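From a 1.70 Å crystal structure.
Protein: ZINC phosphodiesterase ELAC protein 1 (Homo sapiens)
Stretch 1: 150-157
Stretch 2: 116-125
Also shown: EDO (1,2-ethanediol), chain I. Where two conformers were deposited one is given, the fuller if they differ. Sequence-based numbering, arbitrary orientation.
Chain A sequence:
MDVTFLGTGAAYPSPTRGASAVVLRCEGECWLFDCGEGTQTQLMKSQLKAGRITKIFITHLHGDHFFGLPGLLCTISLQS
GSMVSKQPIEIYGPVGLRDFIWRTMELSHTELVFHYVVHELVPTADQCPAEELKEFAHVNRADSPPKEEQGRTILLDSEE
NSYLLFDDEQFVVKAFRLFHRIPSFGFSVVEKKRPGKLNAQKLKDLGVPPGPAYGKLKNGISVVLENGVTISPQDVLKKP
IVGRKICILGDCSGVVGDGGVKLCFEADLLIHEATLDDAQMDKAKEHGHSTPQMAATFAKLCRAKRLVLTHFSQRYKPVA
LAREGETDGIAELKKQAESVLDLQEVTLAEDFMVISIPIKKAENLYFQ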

# COMPACT_ATOMS: atom_id res chain seq x y z
N GLN A 150 -10.79 22.10 -10.38
CA GLN A 150 -10.81 21.79 -8.96
C GLN A 150 -11.93 20.80 -8.59
O GLN A 150 -12.93 20.58 -9.31
CB GLN A 150 -10.91 23.07 -8.10
N GLY A 151 -11.73 20.20 -7.43
CA GLY A 151 -12.53 19.07 -7.00
C GLY A 151 -13.87 19.52 -6.50
O GLY A 151 -14.02 20.60 -5.94
N ARG A 152 -14.86 18.67 -6.71
CA ARG A 152 -16.22 18.95 -6.30
C ARG A 152 -16.52 18.23 -4.98
O ARG A 152 -15.86 17.25 -4.63
CB ARG A 152 -17.19 18.44 -7.38
CG ARG A 152 -17.05 19.18 -8.71
CD ARG A 152 -18.27 18.99 -9.59
NE ARG A 152 -18.18 17.72 -10.31
CZ ARG A 152 -19.03 16.71 -10.22
NH1 ARG A 152 -20.09 16.75 -9.42
NH2 ARG A 152 -18.80 15.65 -10.96
N THR A 153 -17.48 18.76 -4.25
CA THR A 153 -18.14 18.09 -3.13
C THR A 153 -19.57 17.76 -3.58
O THR A 153 -20.39 18.66 -3.72
CB THR A 153 -18.17 19.03 -1.89
OG1 THR A 153 -16.82 19.24 -1.45
CG2 THR A 153 -18.93 18.43 -0.75
N ILE A 154 -19.82 16.47 -3.76
CA ILE A 154 -20.99 15.94 -4.46
C ILE A 154 -22.01 15.47 -3.44
O ILE A 154 -21.76 14.54 -2.67
CB ILE A 154 -20.67 14.80 -5.43
CG1 ILE A 154 -19.56 15.19 -6.42
CG2 ILE A 154 -21.94 14.39 -6.21
CD1 ILE A 154 -19.15 14.04 -7.33
N LEU A 155 -23.19 16.07 -3.53
CA LEU A 155 -24.27 15.79 -2.58
C LEU A 155 -25.22 14.77 -3.14
O LEU A 155 -25.43 14.69 -4.35
CB LEU A 155 -25.02 17.06 -2.19
CG LEU A 155 -24.18 18.22 -1.67
CD1 LEU A 155 -25.09 19.36 -1.18
CD2 LEU A 155 -23.30 17.80 -0.52
N LEU A 156 -25.84 14.01 -2.25
CA LEU A 156 -26.94 13.14 -2.64
C LEU A 156 -28.07 13.97 -3.21
O LEU A 156 -28.45 14.97 -2.65
CB LEU A 156 -27.46 12.36 -1.44
CG LEU A 156 -28.55 11.33 -1.73
CD1 LEU A 156 -28.04 10.10 -2.48
CD2 LEU A 156 -29.22 10.95 -0.42
N ASP A 157 -28.57 13.56 -4.35
CA ASP A 157 -29.73 14.22 -4.90
C ASP A 157 -30.96 13.57 -4.29
O ASP A 157 -31.18 12.40 -4.51
CB ASP A 157 -29.76 14.08 -6.41
CG ASP A 157 -30.86 14.91 -6.98
OD1 ASP A 157 -32.04 14.50 -6.83
OD2 ASP A 157 -30.52 16.02 -7.45
C1 EDO I . -5.14 18.38 -7.02
O1 EDO I . -4.12 18.00 -7.95
C2 EDO I . -5.40 17.29 -5.99
O2 EDO I . -6.35 17.66 -5.01
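Stretch 2 116-125: YVVHELVPTA

How does stretch 2 lie on stretch 1? It runs alongside in the same sense, the end-to-end directions differing by 21°, and both chains are extended through the contact. Stretch 2 begins as a strand, and it pairs in parallel with Thr153 and Ile154, so that Glu120 lies beside Thr153 and Leu121 beside Ile154, each pair with CA atoms 4.9 Å apart.

What does the first part of stretch 2 meet? Tyr116 is out of reach of stretch 1; its O instead accepts a hydrogen bond from O1 of the ethanediol at 2.8 Å. Val117 points toward stretch 1, its CG1 4.4 Å from Gln150 N. Val118 turns its side chain away, but its O makes a CA-H...O contact with Gly151 CA at 3.3 Å; a CB on this glycine would clash with that oxygen. His119 then uses its ring: ND1 accepts a hydrogen bond from Arg152 N at 2.9 Å, while Arg152 NE lies over one ring face.

How is the central pairing held? Glu120 bonds through both backbone groups, its N donating to Arg152 O at 2.8 Å and its O accepting from Ile154 N at 2.7 Å. It thus straddles Thr153, and a water links the two side chains, 2.5 Å from Glu120 OE1 and 2.7 Å from Thr153 OG1. Leu121 points to the other face of the sheet, where its CD1 packs 4.2 Å from Ile154 CD1.

What continues the contact beyond Leu121? Val122 N donates to Ile154 O at 3.0 Å, completing the pairing of Ile154 with Leu121, and its CG2 packs 3.5 Å from Thr153 CG2 and 3.8 Å from Leu155 CD2. A second water then bridges the backbones, donating to Val122 O at 2.7 Å and accepting from Leu156 N at 3.0 Å. Pro123 turns away, Thr124 CG2 comes within 4.2 Å of Leu156 CD2, and Ala125 is out of reach.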

# COMPACT_ATOMS: atom_id res chain seq x y z
N TYR A 116 -4.24 15.70 -11.35
CA TYR A 116 -5.40 14.91 -10.92
C TYR A 116 -6.37 15.80 -10.15
O TYR A 116 -6.01 16.85 -9.64
CB TYR A 116 -4.99 13.71 -10.07
CG TYR A 116 -4.50 14.06 -8.70
CD1 TYR A 116 -3.17 14.45 -8.49
CD2 TYR A 116 -5.33 13.96 -7.61
CE1 TYR A 116 -2.73 14.79 -7.22
CE2 TYR A 116 -4.92 14.29 -6.36
CZ TYR A 116 -3.61 14.70 -6.15
OH TYR A 116 -3.21 15.03 -4.88
N VAL A 117 -7.61 15.35 -10.08
CA VAL A 117 -8.65 16.02 -9.28
C VAL A 117 -9.42 14.95 -8.51
O VAL A 117 -9.64 13.85 -9.00
CB VAL A 117 -9.60 16.86 -10.15
CG1 VAL A 117 -8.88 18.14 -10.59
CG2 VAL A 117 -10.11 16.07 -11.36
N VAL A 118 -9.78 15.29 -7.27
CA VAL A 118 -10.56 14.38 -6.45
C VAL A 118 -11.92 15.00 -6.17
O VAL A 118 -12.05 16.12 -5.63
CB VAL A 118 -9.88 14.04 -5.12
CG1 VAL A 118 -10.71 13.00 -4.38
CG2 VAL A 118 -8.40 13.57 -5.36
N HIS A 119 -12.96 14.28 -6.60
CA HIS A 119 -14.37 14.69 -6.37
C HIS A 119 -14.90 13.85 -5.24
O HIS A 119 -14.78 12.58 -5.30
CB HIS A 119 -15.16 14.46 -7.61
CG HIS A 119 -14.67 15.24 -8.78
ND1 HIS A 119 -14.50 16.61 -8.73
CD2 HIS A 119 -14.34 14.87 -10.04
CE1 HIS A 119 -14.10 17.05 -9.91
NE2 HIS A 119 -13.96 16.01 -10.71
N GLU A 120 -15.34 14.50 -4.17
CA GLU A 120 -15.77 13.80 -2.98
C GLU A 120 -17.27 13.62 -2.87
O GLU A 120 -18.00 14.58 -3.00
CB GLU A 120 -15.27 14.50 -1.73
CG GLU A 120 -13.75 14.43 -1.60
CD GLU A 120 -13.22 14.97 -0.29
OE1 GLU A 120 -13.78 15.90 0.29
OE2 GLU A 120 -12.17 14.43 0.17
N LEU A 121 -17.66 12.38 -2.57
CA LEU A 121 -19.06 12.03 -2.28
C LEU A 121 -19.37 12.17 -0.81
O LEU A 121 -18.65 11.65 0.04
CB LEU A 121 -19.32 10.58 -2.69
CG LEU A 121 -19.52 10.35 -4.19
CD1 LEU A 121 -18.29 10.59 -5.01
CD2 LEU A 121 -19.92 8.84 -4.34
N VAL A 122 -20.44 12.89 -0.50
CA VAL A 122 -20.83 13.15 0.89
C VAL A 122 -21.84 12.07 1.30
O VAL A 122 -23.02 12.06 0.80
CB VAL A 122 -21.47 14.57 1.10
CG1 VAL A 122 -21.93 14.74 2.54
CG2 VAL A 122 -20.45 15.63 0.74
N PRO A 123 -21.42 11.18 2.19
CA PRO A 123 -22.33 10.15 2.65
C PRO A 123 -23.41 10.67 3.61
O PRO A 123 -23.34 11.79 4.13
CB PRO A 123 -21.41 9.18 3.35
CG PRO A 123 -20.31 10.03 3.85
CD PRO A 123 -20.12 11.12 2.89
N THR A 124 -24.41 9.82 3.84
CA THR A 124 -25.42 10.10 4.85
C THR A 124 -25.17 9.17 6.04
O THR A 124 -24.61 8.08 5.89
CB THR A 124 -26.85 10.01 4.32
OG1 THR A 124 -27.13 8.67 3.90
CG2 THR A 124 -27.03 10.99 3.16
N ALA A 125 -25.62 9.63 7.20
CA ALA A 125 -25.35 8.96 8.49
C ALA A 125 -26.00 7.56 8.56
O ALA A 125 -25.49 6.66 9.24
CB ALA A 125 -25.87 9.84 9.65
O HOH W 1 -15.20 17.92 0.32
O HOH W 2 -24.84 13.97 0.54